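Local coordinates for protein isomerase/lactonizing enzyme (Agrobacterium tumefaciens, PDB 1RVK) that is of unknown function but belongs to the enolase superfamily, binds magnesium, and probably abstracts a proton next to a carboxylate as its relatives do, at residues Y328-L333 / L337-G342. Numbering follows the deposited sequence.
Sequences YERGLL and LEYDDG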
ATOM      1  N   TYR A 328      -2.014  -9.895   1.886  1.00 14.61           N
ATOM      2  CA  TYR A 328      -1.027  -8.861   2.144  1.00 13.65           C
ATOM      3  C   TYR A 328      -0.584  -8.636   0.701  1.00 13.70           C
ATOM      4  O   TYR A 328      -0.390  -9.603  -0.045  1.00 13.52           O
ATOM      5  CB  TYR A 328       0.156  -9.373   2.966  1.00 12.11           C
ATOM      6  CG  TYR A 328       1.395  -8.506   2.833  1.00 10.57           C
ATOM      7  CD1 TYR A 328       2.507  -8.951   2.117  1.00 10.07           C
ATOM      8  CD2 TYR A 328       1.461  -7.247   3.434  1.00 10.38           C
ATOM      9  CE1 TYR A 328       3.656  -8.171   2.007  1.00 11.21           C
ATOM     10  CE2 TYR A 328       2.608  -6.452   3.330  1.00 12.33           C
ATOM     11  CZ  TYR A 328       3.703  -6.926   2.617  1.00 12.48           C
ATOM     12  OH  TYR A 328       4.854  -6.176   2.534  1.00 12.10           O
ATOM     13  N   GLU A 329      -0.463  -7.379   0.295  1.00 12.81           N
ATOM     14  CA  GLU A 329      -0.060  -7.058  -1.071  1.00 11.75           C
ATOM     15  C   GLU A 329       1.456  -6.975  -1.157  1.00 12.79           C
ATOM     16  O   GLU A 329       2.060  -6.053  -0.616  1.00 12.91           O
ATOM     17  CB  GLU A 329      -0.688  -5.728  -1.501  1.00 11.17           C
ATOM     18  CG  GLU A 329      -0.399  -5.360  -2.941  1.00 11.90           C
ATOM     19  CD  GLU A 329      -1.216  -4.182  -3.427  1.00 13.90           C
ATOM     20  OE1 GLU A 329      -1.109  -3.864  -4.629  1.00 11.81           O
ATOM     21  OE2 GLU A 329      -1.962  -3.580  -2.618  1.00 13.72           O
ATOM     22  N   ARG A 330       2.066  -7.943  -1.842  1.00 11.76           N
ATOM     23  CA  ARG A 330       3.520  -7.982  -1.973  1.00 14.87           C
ATOM     24  C   ARG A 330       3.949  -7.513  -3.359  1.00 16.78           C
ATOM     25  O   ARG A 330       3.680  -8.172  -4.364  1.00 14.91           O
ATOM     26  CB  ARG A 330       4.022  -9.408  -1.712  1.00 12.30           C
ATOM     27  CG  ARG A 330       5.478  -9.504  -1.249  1.00 14.48           C
ATOM     28  CD  ARG A 330       5.748 -10.875  -0.619  1.00 14.20           C
ATOM     29  NE  ARG A 330       7.050 -10.943   0.046  1.00 14.16           N
ATOM     30  CZ  ARG A 330       8.169 -11.385  -0.521  1.00 17.42           C
ATOM     31  NH1 ARG A 330       8.162 -11.814  -1.777  1.00 14.61           N
ATOM     32  NH2 ARG A 330       9.302 -11.389   0.170  1.00 14.99           N
ATOM     33  N   GLY A 331       4.614  -6.363  -3.401  1.00 19.02           N
ATOM     34  CA  GLY A 331       5.064  -5.806  -4.663  1.00 21.50           C
ATOM     35  C   GLY A 331       5.377  -4.330  -4.507  1.00 22.79           C
ATOM     36  O   GLY A 331       5.553  -3.860  -3.380  1.00 22.00           O
ATOM     37  N   LEU A 332       5.415  -3.583  -5.609  1.00 19.48           N
ATOM     38  CA  LEU A 332       5.153  -4.105  -6.949  1.00 18.26           C
ATOM     39  C   LEU A 332       6.292  -4.948  -7.519  1.00 16.77           C
ATOM     40  O   LEU A 332       7.468  -4.696  -7.245  1.00 15.43           O
ATOM     41  CB  LEU A 332       4.833  -2.944  -7.894  1.00 18.12           C
ATOM     42  CG  LEU A 332       3.613  -2.126  -7.459  1.00 19.21           C
ATOM     43  CD1 LEU A 332       3.395  -0.963  -8.408  1.00 21.10           C
ATOM     44  CD2 LEU A 332       2.390  -3.027  -7.427  1.00 20.88           C
ATOM     45  N   LEU A 333       5.919  -5.940  -8.326  1.00 13.81           N
ATOM     46  CA  LEU A 333       6.857  -6.884  -8.936  1.00 14.17           C
ATOM     47  C   LEU A 333       7.048  -6.705 -10.442  1.00 14.40           C
ATOM     48  O   LEU A 333       6.147  -6.247 -11.150  1.00 13.53           O
ATOM     49  CB  LEU A 333       6.378  -8.317  -8.673  1.00 15.00           C
ATOM     50  CG  LEU A 333       6.665  -9.066  -7.364  1.00 20.43           C
ATOM     51  CD1 LEU A 333       6.975  -8.127  -6.222  1.00 17.79           C
ATOM     52  CD2 LEU A 333       5.473  -9.951  -7.050  1.00 16.66           C
ATOM     53  N   LEU A 337      13.257  -7.107 -11.913  1.00 17.01           N
ATOM     54  CA  LEU A 337      13.647  -6.795 -10.543  1.00 19.62           C
ATOM     55  C   LEU A 337      13.516  -7.974  -9.585  1.00 22.01           C
ATOM     56  O   LEU A 337      12.666  -8.845  -9.766  1.00 22.45           O
ATOM     57  CB  LEU A 337      12.802  -5.625 -10.024  1.00 20.05           C
ATOM     58  CG  LEU A 337      12.774  -4.357 -10.879  1.00 20.81           C
ATOM     59  CD1 LEU A 337      11.800  -3.347 -10.280  1.00 19.47           C
ATOM     60  CD2 LEU A 337      14.173  -3.770 -10.961  1.00 20.90           C
ATOM     61  N   GLU A 338      14.369  -7.991  -8.566  1.00 23.13           N
ATOM     62  CA  GLU A 338      14.352  -9.050  -7.564  1.00 26.48           C
ATOM     63  C   GLU A 338      13.839  -8.474  -6.249  1.00 26.42           C
ATOM     64  O   GLU A 338      14.609  -7.944  -5.449  1.00 24.38           O
ATOM     65  CB  GLU A 338      15.758  -9.620  -7.362  1.00 30.12           C
ATOM     66  CG  GLU A 338      15.795 -10.804  -6.416  1.00 35.92           C
ATOM     67  CD  GLU A 338      15.083 -12.020  -6.981  1.00 39.73           C
ATOM     68  OE1 GLU A 338      14.798 -12.957  -6.206  1.00 42.37           O
ATOM     69  OE2 GLU A 338      14.817 -12.043  -8.202  1.00 41.24           O
ATOM     70  N   TYR A 339      12.535  -8.587  -6.032  1.00 27.46           N
ATOM     71  CA  TYR A 339      11.904  -8.066  -4.827  1.00 30.26           C
ATOM     72  C   TYR A 339      12.489  -8.636  -3.538  1.00 27.03           C
ATOM     73  O   TYR A 339      12.669  -7.914  -2.558  1.00 23.36           O
ATOM     74  CB  TYR A 339      10.394  -8.338  -4.884  1.00 40.80           C
ATOM     75  CG  TYR A 339       9.602  -7.778  -3.721  1.00 52.10           C
ATOM     76  CD1 TYR A 339       9.552  -8.440  -2.495  1.00 56.82           C
ATOM     77  CD2 TYR A 339       8.899  -6.581  -3.850  1.00 56.95           C
ATOM     78  CE1 TYR A 339       8.821  -7.924  -1.427  1.00 61.71           C
ATOM     79  CE2 TYR A 339       8.166  -6.057  -2.790  1.00 61.96           C
ATOM     80  CZ  TYR A 339       8.131  -6.733  -1.583  1.00 62.99           C
ATOM     81  OH  TYR A 339       7.404  -6.213  -0.539  1.00 64.55           O
ATOM     82  N   ASP A 340      12.793  -9.930  -3.542  1.00 23.94           N
ATOM     83  CA  ASP A 340      13.326 -10.586  -2.353  1.00 23.22           C
ATOM     84  C   ASP A 340      14.689 -10.068  -1.890  1.00 23.04           C
ATOM     85  O   ASP A 340      15.148 -10.411  -0.799  1.00 20.92           O
ATOM     86  CB  ASP A 340      13.372 -12.104  -2.581  1.00 23.87           C
ATOM     87  CG  ASP A 340      11.980 -12.713  -2.750  1.00 26.01           C
ATOM     88  OD1 ASP A 340      11.879 -13.921  -3.058  1.00 24.47           O
ATOM     89  OD2 ASP A 340      10.982 -11.981  -2.571  1.00 26.11           O
ATOM     90  N   ASP A 341      15.329  -9.232  -2.704  1.00 21.40           N
ATOM     91  CA  ASP A 341      16.627  -8.669  -2.343  1.00 24.45           C
ATOM     92  C   ASP A 341      16.513  -7.553  -1.304  1.00 24.84           C
ATOM     93  O   ASP A 341      17.485  -7.225  -0.626  1.00 25.26           O
ATOM     94  CB  ASP A 341      17.347  -8.143  -3.587  1.00 26.25           C
ATOM     95  CG  ASP A 341      18.081  -9.239  -4.343  1.00 29.65           C
ATOM     96  OD1 ASP A 341      18.640  -8.943  -5.418  1.00 30.75           O
ATOM     97  OD2 ASP A 341      18.105 -10.392  -3.856  1.00 29.96           O
ATOM     98  N   GLY A 342      15.328  -6.963  -1.188  1.00 24.13           N
ATOM     99  CA  GLY A 342      15.126  -5.913  -0.203  1.00 23.88           C
ATOM    100  C   GLY A 342      15.647  -4.532  -0.555  1.00 23.53           C
ATOM    101  O   GLY A 342      15.879  -4.216  -1.720  1.00 23.24           O
TER
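Tyr-339 holds CG anti to its own backbone N (chi1 -177°), which sends its ring across to Arg-330 and Gly-331. Arg-330 also has CG roughly opposite the backbone N. The chain is extended from CG to NE, which carries the guanidinium past the Tyr-339 ring to Asp-340. CE1 of Tyr-339 sits over the centre of one guanidinium face, 3.6 Å from CZ of Arg-330. The two planes are 58° apart, so this is not a parallel stack. Asp-340 OD2 lies at the guanidinium edge and takes both terminal nitrogens in a salt bridge. NH1 of Arg-330 meets the syn lone pair of OD2 at 2.9 Å, with an N-H...O angle of 151°. NH2 of Arg-330 is 3.3 Å from the same OD2 and approaches from above the carboxylate plane. Arg-163 pairs with OD1, so Asp-340 is shared by two arginines, which would probably keep it ionised.

CD1 of Leu-333 packs 3.4 Å from CD2 of Tyr-339. Gly-331 O lies near the ring plane at the edge, 3.5 Å from CE2 of Tyr-339. A cis peptide follows Gly-331, where the strand passes this ring edge. Tyr-328 OH is 4.0 Å from Tyr-339 OH, and Asp-351 OD2 hydrogen-bonds to both.

Strand 328-333 pairs in parallel with strand 130-137. The side chain of Leu-332 is about 8 Å from the magnesium ion held by Asp-206, Glu-232 and Glu-258. Here the loop after strand 328-333, with its short 3-10 turn, packs back on that strand of the barrel domain of the mandelate racemase/muconate lactonizing enzyme family.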